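Local coordinates for protein putative phosphohistidine phosphatase SixA (Agrobacterium tumefaciens, PDB 2RFL) that probably removes phosphate groups from phosphorylated substrates, perhaps phosphohistidine, as a putative SixA-type member of the histidine phosphatase superfamily, at residues Q68-W73 / M111-N116; S94-S99 / L123-G128; L57-T62 / A102-V107; R51-D56 / S143-L148. All coordinates share one frame; numbering follows the deposited sequence.

Contact 1: Q68-W73 / M111-N116; sequences QTTQAW and MLVGHN
Segment 68-73 of helix 64-77 lies over strand 111-114, the segment axes 9.5 Å apart at closest approach and their N-to-C directions 146° from each other, which brings T70 and V113 opposite one another. M111, present as selenomethionine, carries the contact with W73. Its SE stands above the six-membered ring, 3.9 Å from that ring's centroid and only 11° off the normal, a Met-aromatic contact. The chain then bends (chi3 98°), and CE runs on across the same indole face and comes within 3.6 Å of W73 CD2, a CH-pi contact with the five-membered ring. A flexible, polarisable chain thus follows a broad flat surface. Beside it, both methyls of V113 face T70; CG2 is 3.5 Å from T70 OG1, and CG1 also reaches T69 CB. The beta-branched threonines and valine give compact side chains suited to the close helix-sheet interface. L14 of strand 10-15 touches both W73 and V113. T69 OG1 turns back to its own helix, bonding to R65 O, and also meets A17 N. With no hydrogen bond between the two segments, the contact rests on van der Waals packing, chiefly the selenium and methyl over the indole.

Contact 2: S94-S99 / L123-G128; sequences SETYLS and LEAMIG
The side chains of L98 and M126 run alongside each other, pointing opposite ways, where the short helix 98-102 meets helix 118-127, on one side of the alpha-beta-alpha sandwich. M126, a selenomethionine here, has its CG anti to the carbonyl carbon (chi1 -55°) and is extended beyond it. Its first bond does not aim at L98, but the long straight chain carries CE within 3.8 Å of L98 CD2 and close to L98 CG. A flexible unbranched residue suits this place: its SE packs on L148 of strand 145-149, and the side chain also touches W161, so it joins the helix to the sheet while its end reaches L98. The other branch of L98 faces the small side chain of A125, though the modelled separation there is too short to be trusted. T96 adds a looser apolar touch, with CG2 4.4 Å from A125 CB.

The turn leading into helix 98-102 has polar support of its own. T96 OG1 accepts a weak bond from L98 N, and Y97, in the N-cap position, gives its backbone N to T122 OG1 on helix 118-127. The phenol of Y97 points elsewhere, with OH bonded to M89 O and H115 N. At the far end of helix 118-127, G128 leaves helical geometry with positive phi; at its backbone angles a beta carbon would be jammed against the carbonyl O of I127, which calls for glycine. One turn of the helix is closed by L123 O, which takes both M126 N at 3.0 Å and I127 N at 2.9 Å.

Contact 3: L57-T62 / A102-V107; sequences LILSST and AAQTEV
The carboxamide of Q104 is the flat group of this contact, and the leucines L57 and L59 both approach it from the same side of its plane. L59 CD1 stands above that plane near the nitrogen, 3.8 Å from Q104 NE2, while L57 CD2 lies nearer the stem of the side chain, 4.2 Å from Q104 CG. NE2 is hydrogen-bonded to L100 O of helix 98-102, which helps hold the carboxamide in place while the leucine methyls pack on that side of it.

In the alpha-beta-alpha sandwich this places the loop between helix 98-102 and strand 109-114 against one face of strand 57-60. That strand runs parallel to its two neighbours, 82-85 and 109-114. Alternation along it turns L57 and L59 to the loop and I58 to the other face, where I58 meets T70 of helix 64-77. Leucines suit this face of an inner strand, since their branched ends reach out to a loop without regular structure; L57 stays partly exposed and L59 is buried.

Q104 is at the centre of an inverse gamma turn, with a weak bond from T105 N to A103 O. A bend at chi2 (-53°) turns its side chain across L57 at roughly a right angle instead of letting it run straight out. Farther along the loop, V107 comes down beside the start of the strand and also touches D56. Its CG1, anti to the backbone N, packs 3.8 Å from L57 CB.

Contact 4: R51-D56 / S143-L148; sequences RRYRPD and SGLAVL
The hydroxyl of Y53 is hydrogen-bonded to OD2 of D165 on strand 162-167, which fixes the far end of a ring whose flat body packs on V147 and L145. The ring is sandwiched. Over the centre of one face lies R51 CB, 3.4 Å above the plane; over the centre of the opposite face lies V147 CG1, 4.3 Å from the centroid and 12° off the normal, a CH-pi contact. The second methyl of V147 drops toward the ring's border, with CG2 3.5 Å from Y53 CE2. L145 CD2 comes in obliquely, 4.3 Å from Y53 CD2. L145 and V147, two apart on the strand, point to the same side of it, and between them offer the tyrosine a purely aliphatic surface.

Y53 owes its position to the backbone after helix 35-51. R52 leaves the helix with positive phi, and Y53 is the centre of an inverse gamma turn closed by a weak bond from R54 N to R52 O. The CG of Y53 is anti to its carbonyl carbon (chi1 -71°), which sends the ring down onto the sheet. Tyrosine fits because it combines a wide apolar face with a polar end that can reach D165. Such a helix-to-strand loop, packed over the antiparallel side of a mixed sheet, on strand 145-149 next to the outermost strand 162-167, belongs to the three-layer alpha-beta-alpha sandwich of the histidine phosphatases.

Overall arrangement
Contacts 1, 3 and 4 each involve a strand of one mixed sheet; contact 2 joins parts of the helical layer packed on it. Contact 1 lies deepest, about 6 Å from the chain's centre; between centres it is about 11 Å from contact 4 and 12 Å from contact 3, and contact 2 is about 17 Å from contacts 1 and 4 and 14 Å from contact 3. Contacts 1 and 3 share neighbouring parallel strands 109-114 and 57-60; contact 4 reaches antiparallel strand 145-149. Along the chain the segments of contacts 1-3 alternate, all between the halves of contact 4. Y97 OH probably bonds H115 N, linking contacts 1 and 2; H115 meets H16, consistent with the superfamily's phosphate pocket.

Contact 1: Q68-W73 / M111-N116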
loop_
_atom_site.group_PDB
_atom_site.type_symbol
_atom_site.label_atom_id
_atom_site.label_comp_id
_atom_site.label_asym_id
_atom_site.label_seq_id
_atom_site.Cartn_x
_atom_site.Cartn_y
_atom_site.Cartn_z
ATOM N N GLN A 68 7.972 6.243 7.396
ATOM C CA GLN A 68 8.590 7.224 6.508
ATOM C C GLN A 68 7.890 7.149 5.143
ATOM O O GLN A 68 7.512 8.206 4.599
ATOM C CB GLN A 68 10.108 7.034 6.363
ATOM C CG GLN A 68 10.960 7.167 7.629
ATOM C CD GLN A 68 12.326 6.390 7.534
ATOM O OE1 GLN A 68 12.530 5.472 6.724
ATOM N NE2 GLN A 68 13.204 6.718 8.409
ATOM N N THR A 69 7.664 5.933 4.619
ATOM C CA THR A 69 6.892 5.833 3.374
ATOM C C THR A 69 5.617 6.707 3.497
ATOM O O THR A 69 5.425 7.598 2.668
ATOM C CB THR A 69 6.568 4.351 2.917
ATOM O OG1 THR A 69 7.777 3.565 2.864
ATOM C CG2 THR A 69 5.940 4.327 1.525
ATOM N N THR A 70 4.814 6.487 4.555
ATOM C CA THR A 70 3.528 7.204 4.828
ATOM C C THR A 70 3.688 8.736 4.925
ATOM O O THR A 70 2.923 9.463 4.305
ATOM C CB THR A 70 2.734 6.605 6.077
ATOM O OG1 THR A 70 2.090 5.368 5.715
ATOM C CG2 THR A 70 1.683 7.558 6.613
ATOM N N GLN A 71 4.701 9.197 5.679
ATOM C CA GLN A 71 5.109 10.584 5.714
ATOM C C GLN A 71 5.310 11.235 4.330
ATOM O O GLN A 71 5.099 12.427 4.147
ATOM C CB GLN A 71 6.347 10.753 6.609
ATOM C CG GLN A 71 6.109 10.393 8.093
ATOM C CD GLN A 71 7.374 10.350 8.976
ATOM O OE1 GLN A 71 8.449 10.828 8.590
ATOM N NE2 GLN A 71 7.236 9.758 10.177
ATOM N N ALA A 72 5.729 10.468 3.340
ATOM C CA ALA A 72 5.786 11.049 1.993
ATOM C C ALA A 72 4.391 11.469 1.506
ATOM O O ALA A 72 4.208 12.570 1.076
ATOM C CB ALA A 72 6.492 10.138 1.017
ATOM N N TRP A 73 3.410 10.580 1.626
ATOM C CA TRP A 73 2.002 10.862 1.302
ATOM C C TRP A 73 1.331 12.037 2.008
ATOM O O TRP A 73 0.629 12.799 1.340
ATOM C CB TRP A 73 1.180 9.610 1.483
ATOM C CG TRP A 73 1.549 8.613 0.438
ATOM C CD1 TRP A 73 2.743 7.943 0.320
ATOM C CD2 TRP A 73 0.746 8.204 -0.672
ATOM N NE1 TRP A 73 2.715 7.133 -0.786
ATOM C CE2 TRP A 73 1.504 7.269 -1.411
ATOM C CE3 TRP A 73 -0.542 8.533 -1.110
ATOM C CZ2 TRP A 73 1.008 6.635 -2.558
ATOM C CZ3 TRP A 73 -1.034 7.913 -2.244
ATOM C CH2 TRP A 73 -0.262 6.962 -2.956
HETATM N N MSE A 111 -6.314 2.951 2.158
HETATM C CA MSE A 111 -4.998 2.621 1.708
HETATM C C MSE A 111 -4.250 1.879 2.794
HETATM O O MSE A 111 -4.167 2.332 3.944
HETATM C CB MSE A 111 -4.219 3.867 1.346
HETATM C CG MSE A 111 -2.781 3.562 1.087
HETATM SE SE MSE A 111 -1.903 4.916 0.096
HETATM C CE MSE A 111 -0.993 5.947 1.541
ATOM N N LEU A 112 -3.681 0.749 2.409
ATOM C CA LEU A 112 -2.846 0.005 3.309
ATOM C C LEU A 112 -1.379 0.242 2.987
ATOM O O LEU A 112 -1.007 0.239 1.831
ATOM C CB LEU A 112 -3.202 -1.494 3.269
ATOM C CG LEU A 112 -4.630 -1.927 3.624
ATOM C CD1 LEU A 112 -4.491 -3.377 3.909
ATOM C CD2 LEU A 112 -5.352 -1.242 4.854
ATOM N N VAL A 113 -0.552 0.433 4.015
ATOM C CA VAL A 113 0.916 0.568 3.859
ATOM C C VAL A 113 1.658 -0.513 4.694
ATOM O O VAL A 113 1.852 -0.395 5.896
ATOM C CB VAL A 113 1.417 2.016 4.223
ATOM C CG1 VAL A 113 2.958 2.206 4.002
ATOM C CG2 VAL A 113 0.628 3.061 3.467
ATOM N N GLY A 114 2.080 -1.574 4.020
ATOM C CA GLY A 114 2.789 -2.688 4.679
ATOM C C GLY A 114 3.766 -3.358 3.739
ATOM O O GLY A 114 4.299 -2.711 2.836
ATOM N N HIS A 115 3.968 -4.661 3.944
ATOM C CA HIS A 115 5.134 -5.380 3.417
ATOM C C HIS A 115 4.744 -6.622 2.638
ATOM O O HIS A 115 3.698 -7.211 2.889
ATOM C CB HIS A 115 6.092 -5.870 4.540
ATOM C CG HIS A 115 6.233 -4.951 5.705
ATOM N ND1 HIS A 115 7.446 -4.417 6.079
ATOM C CD2 HIS A 115 5.344 -4.535 6.640
ATOM C CE1 HIS A 115 7.301 -3.685 7.168
ATOM N NE2 HIS A 115 6.031 -3.733 7.526
ATOM N N ASN A 116 5.627 -7.006 1.713
ATOM C CA ASN A 116 5.658 -8.335 1.101
ATOM C C ASN A 116 6.023 -9.416 2.140
ATOM O O ASN A 116 6.754 -9.123 3.068
ATOM C CB ASN A 116 6.669 -8.345 -0.063
ATOM C CG ASN A 116 6.036 -7.984 -1.418
ATOM O OD1 ASN A 116 4.811 -7.874 -1.565
ATOM N ND2 ASN A 116 6.880 -7.826 -2.420
#

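Contact 2: S94-S99 / L123-G128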
loop_
_atom_site.group_PDB
_atom_site.type_symbol
_atom_site.label_atom_id
_atom_site.label_comp_id
_atom_site.label_asym_id
_atom_site.label_seq_id
_atom_site.Cartn_x
_atom_site.Cartn_y
_atom_site.Cartn_z
ATOM N N SER A 94 -0.993 -13.181 9.351
ATOM C CA SER A 94 -1.959 -13.494 8.322
ATOM C C SER A 94 -1.279 -13.527 6.975
ATOM O O SER A 94 -0.225 -12.924 6.795
ATOM C CB SER A 94 -3.098 -12.474 8.351
ATOM O OG SER A 94 -2.618 -11.222 8.807
ATOM N N GLU A 95 -1.862 -14.257 6.032
ATOM C CA GLU A 95 -1.307 -14.264 4.704
ATOM C C GLU A 95 -1.685 -12.982 3.969
ATOM O O GLU A 95 -1.018 -12.598 2.998
ATOM C CB GLU A 95 -1.724 -15.511 3.918
ATOM C CG GLU A 95 -3.218 -15.813 4.005
ATOM C CD GLU A 95 -3.587 -17.142 3.410
ATOM O OE1 GLU A 95 -3.134 -17.374 2.266
ATOM O OE2 GLU A 95 -4.330 -17.926 4.080
ATOM N N THR A 96 -2.742 -12.322 4.433
ATOM C CA THR A 96 -3.235 -11.104 3.775
ATOM C C THR A 96 -3.608 -9.944 4.720
ATOM O O THR A 96 -3.523 -10.041 5.947
ATOM C CB THR A 96 -4.368 -11.403 2.765
ATOM O OG1 THR A 96 -5.566 -11.715 3.472
ATOM C CG2 THR A 96 -3.986 -12.570 1.862
ATOM N N TYR A 97 -3.936 -8.818 4.116
ATOM C CA TYR A 97 -4.456 -7.705 4.884
ATOM C C TYR A 97 -5.966 -7.529 4.637
ATOM O O TYR A 97 -6.528 -6.500 4.972
ATOM C CB TYR A 97 -3.694 -6.417 4.562
ATOM C CG TYR A 97 -2.226 -6.371 4.932
ATOM C CD1 TYR A 97 -1.772 -6.602 6.257
ATOM C CD2 TYR A 97 -1.288 -6.061 3.959
ATOM C CE1 TYR A 97 -0.407 -6.531 6.568
ATOM C CE2 TYR A 97 0.038 -5.951 4.244
ATOM C CZ TYR A 97 0.499 -6.174 5.533
ATOM O OH TYR A 97 1.880 -6.061 5.728
ATOM N N LEU A 98 -6.602 -8.514 4.018
ATOM C CA LEU A 98 -8.024 -8.403 3.620
ATOM C C LEU A 98 -9.034 -7.993 4.741
ATOM O O LEU A 98 -10.034 -7.378 4.501
ATOM C CB LEU A 98 -8.476 -9.697 2.938
ATOM C CG LEU A 98 -8.377 -9.606 1.419
ATOM C CD1 LEU A 98 -8.187 -10.969 0.799
ATOM C CD2 LEU A 98 -9.597 -8.929 0.812
ATOM N N SER A 99 -8.763 -8.414 5.955
ATOM C CA SER A 99 -9.599 -8.121 7.080
ATOM C C SER A 99 -9.497 -6.650 7.505
ATOM O O SER A 99 -10.493 -6.039 7.873
ATOM C CB SER A 99 -9.191 -9.048 8.192
ATOM O OG SER A 99 -9.461 -10.370 7.782
ATOM N N LEU A 123 -3.170 -8.487 -2.946
ATOM C CA LEU A 123 -3.591 -8.155 -4.313
ATOM C C LEU A 123 -4.016 -9.413 -5.017
ATOM O O LEU A 123 -5.051 -9.422 -5.686
ATOM C CB LEU A 123 -2.461 -7.455 -5.075
ATOM C CG LEU A 123 -2.656 -7.007 -6.522
ATOM C CD1 LEU A 123 -3.881 -6.094 -6.621
ATOM C CD2 LEU A 123 -1.390 -6.314 -7.061
ATOM N N GLU A 124 -3.232 -10.484 -4.839
ATOM C CA GLU A 124 -3.523 -11.771 -5.447
ATOM C C GLU A 124 -4.944 -12.208 -5.044
ATOM O O GLU A 124 -5.757 -12.542 -5.900
ATOM C CB GLU A 124 -2.442 -12.844 -5.108
ATOM C CG GLU A 124 -2.555 -14.141 -5.941
ATOM C CD GLU A 124 -1.812 -15.388 -5.379
ATOM O OE1 GLU A 124 -1.254 -15.367 -4.249
ATOM O OE2 GLU A 124 -1.806 -16.418 -6.101
ATOM N N ALA A 125 -5.230 -12.159 -3.739
ATOM C CA ALA A 125 -6.544 -12.520 -3.166
ATOM C C ALA A 125 -7.695 -11.849 -3.859
ATOM O O ALA A 125 -8.756 -12.437 -3.978
ATOM C CB ALA A 125 -6.583 -12.175 -1.690
HETATM N N MSE A 126 -7.458 -10.622 -4.327
HETATM C CA MSE A 126 -8.467 -9.741 -4.910
HETATM C C MSE A 126 -8.603 -9.843 -6.443
HETATM O O MSE A 126 -9.692 -9.744 -6.949
HETATM C CB MSE A 126 -8.201 -8.285 -4.509
HETATM C CG MSE A 126 -8.093 -7.972 -3.023
HETATM SE SE MSE A 126 -7.406 -6.108 -2.659
HETATM C CE MSE A 126 -7.493 -6.229 -0.743
ATOM N N ILE A 127 -7.498 -9.984 -7.174
ATOM C CA ILE A 127 -7.516 -9.996 -8.650
ATOM C C ILE A 127 -7.059 -11.335 -9.268
ATOM O O ILE A 127 -7.214 -11.559 -10.477
ATOM C CB ILE A 127 -6.713 -8.812 -9.296
ATOM C CG1 ILE A 127 -5.202 -8.999 -9.095
ATOM C CG2 ILE A 127 -7.184 -7.406 -8.791
ATOM C CD1 ILE A 127 -4.380 -8.167 -10.052
ATOM N N GLY A 128 -6.558 -12.237 -8.436
ATOM C CA GLY A 128 -6.218 -13.587 -8.869
ATOM C C GLY A 128 -4.785 -13.672 -9.323
ATOM O O GLY A 128 -4.198 -12.675 -9.703
#

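Contact 3: L57-T62 / A102-V107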
loop_
_atom_site.group_PDB
_atom_site.type_symbol
_atom_site.label_atom_id
_atom_site.label_comp_id
_atom_site.label_asym_id
_atom_site.label_seq_id
_atom_site.Cartn_x
_atom_site.Cartn_y
_atom_site.Cartn_z
ATOM N N LEU A 57 -8.720 7.107 4.714
ATOM C CA LEU A 57 -7.961 6.449 5.786
ATOM C C LEU A 57 -6.689 5.695 5.289
ATOM O O LEU A 57 -6.749 4.931 4.322
ATOM C CB LEU A 57 -8.894 5.502 6.556
ATOM C CG LEU A 57 -8.221 4.536 7.541
ATOM C CD1 LEU A 57 -7.721 5.165 8.840
ATOM C CD2 LEU A 57 -9.170 3.386 7.800
ATOM N N ILE A 58 -5.569 5.935 5.960
ATOM C CA ILE A 58 -4.316 5.204 5.744
ATOM C C ILE A 58 -3.982 4.290 6.915
ATOM O O ILE A 58 -3.770 4.790 8.023
ATOM C CB ILE A 58 -3.083 6.146 5.569
ATOM C CG1 ILE A 58 -3.246 7.050 4.351
ATOM C CG2 ILE A 58 -1.785 5.334 5.442
ATOM C CD1 ILE A 58 -2.389 8.284 4.394
ATOM N N LEU A 59 -3.903 2.967 6.660
ATOM C CA LEU A 59 -3.442 1.969 7.654
ATOM C C LEU A 59 -2.030 1.492 7.331
ATOM O O LEU A 59 -1.754 0.990 6.252
ATOM C CB LEU A 59 -4.381 0.775 7.719
ATOM C CG LEU A 59 -5.861 1.006 8.002
ATOM C CD1 LEU A 59 -6.727 -0.260 7.985
ATOM C CD2 LEU A 59 -5.956 1.792 9.309
ATOM N N SER A 60 -1.114 1.684 8.261
ATOM C CA SER A 60 0.310 1.430 7.994
ATOM C C SER A 60 0.933 0.611 9.098
ATOM O O SER A 60 0.539 0.744 10.240
ATOM C CB SER A 60 1.082 2.749 7.899
ATOM O OG SER A 60 2.503 2.570 7.771
ATOM N N SER A 61 1.917 -0.215 8.736
ATOM C CA SER A 61 2.888 -0.759 9.672
ATOM C C SER A 61 3.489 0.374 10.530
ATOM O O SER A 61 3.615 1.548 10.104
ATOM C CB SER A 61 4.006 -1.520 8.907
ATOM O OG SER A 61 5.053 -2.075 9.722
ATOM N N THR A 62 3.870 0.008 11.740
ATOM C CA THR A 62 4.570 0.892 12.584
ATOM C C THR A 62 6.046 0.883 12.213
ATOM O O THR A 62 6.774 1.738 12.701
ATOM C CB THR A 62 4.381 0.473 14.050
ATOM O OG1 THR A 62 4.503 -0.947 14.132
ATOM C CG2 THR A 62 3.017 0.868 14.519
ATOM N N ALA A 102 -11.927 -4.905 4.686
ATOM C CA ALA A 102 -13.388 -5.100 4.761
ATOM C C ALA A 102 -13.989 -4.567 6.051
ATOM O O ALA A 102 -15.130 -4.080 6.052
ATOM C CB ALA A 102 -13.723 -6.553 4.625
ATOM N N ALA A 103 -13.216 -4.689 7.136
ATOM C CA ALA A 103 -13.548 -4.094 8.434
ATOM C C ALA A 103 -14.022 -2.623 8.390
ATOM O O ALA A 103 -14.796 -2.227 9.202
ATOM C CB ALA A 103 -12.355 -4.250 9.440
ATOM N N GLN A 104 -13.540 -1.836 7.446
ATOM C CA GLN A 104 -13.782 -0.414 7.430
ATOM C C GLN A 104 -15.079 -0.103 6.670
ATOM O O GLN A 104 -15.057 0.430 5.559
ATOM C CB GLN A 104 -12.594 0.308 6.825
ATOM C CG GLN A 104 -11.252 -0.198 7.249
ATOM C CD GLN A 104 -11.037 -0.282 8.771
ATOM O OE1 GLN A 104 -11.619 0.453 9.557
ATOM N NE2 GLN A 104 -10.177 -1.180 9.170
ATOM N N THR A 105 -16.186 -0.414 7.347
ATOM C CA THR A 105 -17.525 -0.497 6.778
ATOM C C THR A 105 -18.175 0.809 6.284
ATOM O O THR A 105 -19.037 0.764 5.417
ATOM C CB THR A 105 -18.503 -1.258 7.726
ATOM O OG1 THR A 105 -18.002 -1.267 9.077
ATOM C CG2 THR A 105 -18.702 -2.707 7.222
ATOM N N GLU A 106 -17.725 1.942 6.821
ATOM C CA GLU A 106 -18.153 3.275 6.372
ATOM C C GLU A 106 -16.999 4.268 6.115
ATOM O O GLU A 106 -17.058 5.417 6.545
ATOM C CB GLU A 106 -19.139 3.881 7.383
ATOM C CG GLU A 106 -20.439 3.077 7.565
ATOM C CD GLU A 106 -21.193 3.447 8.842
ATOM O OE1 GLU A 106 -20.544 3.967 9.794
ATOM O OE2 GLU A 106 -22.434 3.205 8.884
ATOM N N VAL A 107 -15.957 3.810 5.428
ATOM C CA VAL A 107 -14.892 4.660 4.909
ATOM C C VAL A 107 -14.842 4.359 3.424
ATOM O O VAL A 107 -14.682 3.191 3.036
ATOM C CB VAL A 107 -13.510 4.284 5.492
ATOM C CG1 VAL A 107 -12.467 5.355 5.181
ATOM C CG2 VAL A 107 -13.584 4.026 6.972
#

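Contact 4: R51-D56 / S143-L148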
loop_
_atom_site.group_PDB
_atom_site.type_symbol
_atom_site.label_atom_id
_atom_site.label_comp_id
_atom_site.label_asym_id
_atom_site.label_seq_id
_atom_site.Cartn_x
_atom_site.Cartn_y
_atom_site.Cartn_z
ATOM N N ARG A 51 -3.211 11.953 -10.072
ATOM C CA ARG A 51 -4.414 11.217 -10.439
ATOM C C ARG A 51 -5.508 11.466 -9.395
ATOM O O ARG A 51 -6.646 11.075 -9.581
ATOM C CB ARG A 51 -4.114 9.719 -10.620
ATOM C CG ARG A 51 -3.446 9.341 -11.955
ATOM C CD ARG A 51 -1.924 9.480 -11.895
ATOM N NE ARG A 51 -1.376 10.241 -13.027
ATOM C CZ ARG A 51 -0.409 9.814 -13.839
ATOM N NH1 ARG A 51 0.157 8.624 -13.663
ATOM N NH2 ARG A 51 -0.005 10.579 -14.834
ATOM N N ARG A 52 -5.152 12.171 -8.322
ATOM C CA ARG A 52 -6.084 12.544 -7.257
ATOM C C ARG A 52 -6.484 11.293 -6.456
ATOM O O ARG A 52 -7.612 11.147 -5.971
ATOM C CB ARG A 52 -7.303 13.288 -7.827
ATOM C CG ARG A 52 -7.018 14.714 -8.331
ATOM C CD ARG A 52 -7.173 15.722 -7.210
ATOM N NE ARG A 52 -7.782 16.976 -7.646
ATOM C CZ ARG A 52 -8.986 17.074 -8.202
ATOM N NH1 ARG A 52 -9.704 15.986 -8.437
ATOM N NH2 ARG A 52 -9.468 18.257 -8.551
ATOM N N TYR A 53 -5.523 10.385 -6.357
ATOM C CA TYR A 53 -5.669 9.148 -5.626
ATOM C C TYR A 53 -5.523 9.369 -4.111
ATOM O O TYR A 53 -4.606 8.817 -3.488
ATOM C CB TYR A 53 -4.652 8.132 -6.143
ATOM C CG TYR A 53 -4.953 7.589 -7.531
ATOM C CD1 TYR A 53 -6.216 7.730 -8.102
ATOM C CD2 TYR A 53 -3.984 6.868 -8.241
ATOM C CE1 TYR A 53 -6.502 7.217 -9.374
ATOM C CE2 TYR A 53 -4.244 6.341 -9.489
ATOM C CZ TYR A 53 -5.511 6.530 -10.077
ATOM O OH TYR A 53 -5.796 6.032 -11.347
ATOM N N ARG A 54 -6.440 10.165 -3.544
ATOM C CA ARG A 54 -6.469 10.537 -2.125
ATOM C C ARG A 54 -7.347 9.574 -1.301
ATOM O O ARG A 54 -8.534 9.430 -1.581
ATOM C CB ARG A 54 -6.957 11.990 -1.956
ATOM C CG ARG A 54 -6.890 12.550 -0.536
ATOM C CD ARG A 54 -7.744 13.789 -0.334
ATOM N NE ARG A 54 -8.512 13.690 0.917
ATOM C CZ ARG A 54 -8.125 14.143 2.124
ATOM N NH1 ARG A 54 -8.911 13.964 3.184
ATOM N NH2 ARG A 54 -6.960 14.758 2.296
ATOM N N PRO A 55 -6.750 8.897 -0.295
ATOM C CA PRO A 55 -7.532 8.023 0.561
ATOM C C PRO A 55 -8.032 8.740 1.790
ATOM O O PRO A 55 -7.367 9.623 2.302
ATOM C CB PRO A 55 -6.532 6.914 0.938
ATOM C CG PRO A 55 -5.148 7.462 0.526
ATOM C CD PRO A 55 -5.330 8.859 0.080
ATOM N N ASP A 56 -9.223 8.363 2.237
ATOM C CA ASP A 56 -9.817 8.877 3.485
ATOM C C ASP A 56 -9.042 8.400 4.706
ATOM O O ASP A 56 -8.750 9.171 5.587
ATOM C CB ASP A 56 -11.263 8.414 3.582
ATOM C CG ASP A 56 -12.038 8.694 2.324
ATOM O OD1 ASP A 56 -11.667 9.617 1.560
ATOM O OD2 ASP A 56 -13.030 8.005 2.093
ATOM N N SER A 143 7.329 0.757 -3.008
ATOM C CA SER A 143 6.495 1.932 -3.389
ATOM C C SER A 143 5.631 1.743 -4.627
ATOM O O SER A 143 5.311 2.731 -5.296
ATOM C CB SER A 143 7.281 3.230 -3.493
ATOM O OG SER A 143 6.333 4.284 -3.434
ATOM N N GLY A 144 5.254 0.473 -4.897
ATOM C CA GLY A 144 4.258 0.106 -5.918
ATOM C C GLY A 144 2.857 0.346 -5.371
ATOM O O GLY A 144 2.554 -0.009 -4.241
ATOM N N LEU A 145 2.010 0.996 -6.150
ATOM C CA LEU A 145 0.633 1.304 -5.723
ATOM C C LEU A 145 -0.453 0.736 -6.651
ATOM O O LEU A 145 -0.658 1.220 -7.765
ATOM C CB LEU A 145 0.443 2.804 -5.577
ATOM C CG LEU A 145 -0.944 3.406 -5.370
ATOM C CD1 LEU A 145 -1.365 3.227 -3.896
ATOM C CD2 LEU A 145 -0.965 4.904 -5.810
ATOM N N ALA A 146 -1.161 -0.273 -6.148
ATOM C CA ALA A 146 -2.321 -0.826 -6.783
ATOM C C ALA A 146 -3.519 0.026 -6.391
ATOM O O ALA A 146 -3.682 0.390 -5.218
ATOM C CB ALA A 146 -2.499 -2.181 -6.304
ATOM N N VAL A 147 -4.322 0.380 -7.391
ATOM C CA VAL A 147 -5.595 1.110 -7.234
ATOM C C VAL A 147 -6.738 0.185 -7.676
ATOM O O VAL A 147 -6.820 -0.199 -8.845
ATOM C CB VAL A 147 -5.650 2.422 -8.087
ATOM C CG1 VAL A 147 -6.901 3.242 -7.780
ATOM C CG2 VAL A 147 -4.397 3.267 -7.871
ATOM N N LEU A 148 -7.610 -0.160 -6.735
ATOM C CA LEU A 148 -8.636 -1.151 -6.970
ATOM C C LEU A 148 -10.039 -0.621 -6.738
ATOM O O LEU A 148 -10.260 0.161 -5.837
ATOM C CB LEU A 148 -8.380 -2.385 -6.119
ATOM C CG LEU A 148 -7.043 -3.043 -6.405
ATOM C CD1 LEU A 148 -6.180 -3.125 -5.139
ATOM C CD2 LEU A 148 -7.309 -4.373 -6.947
#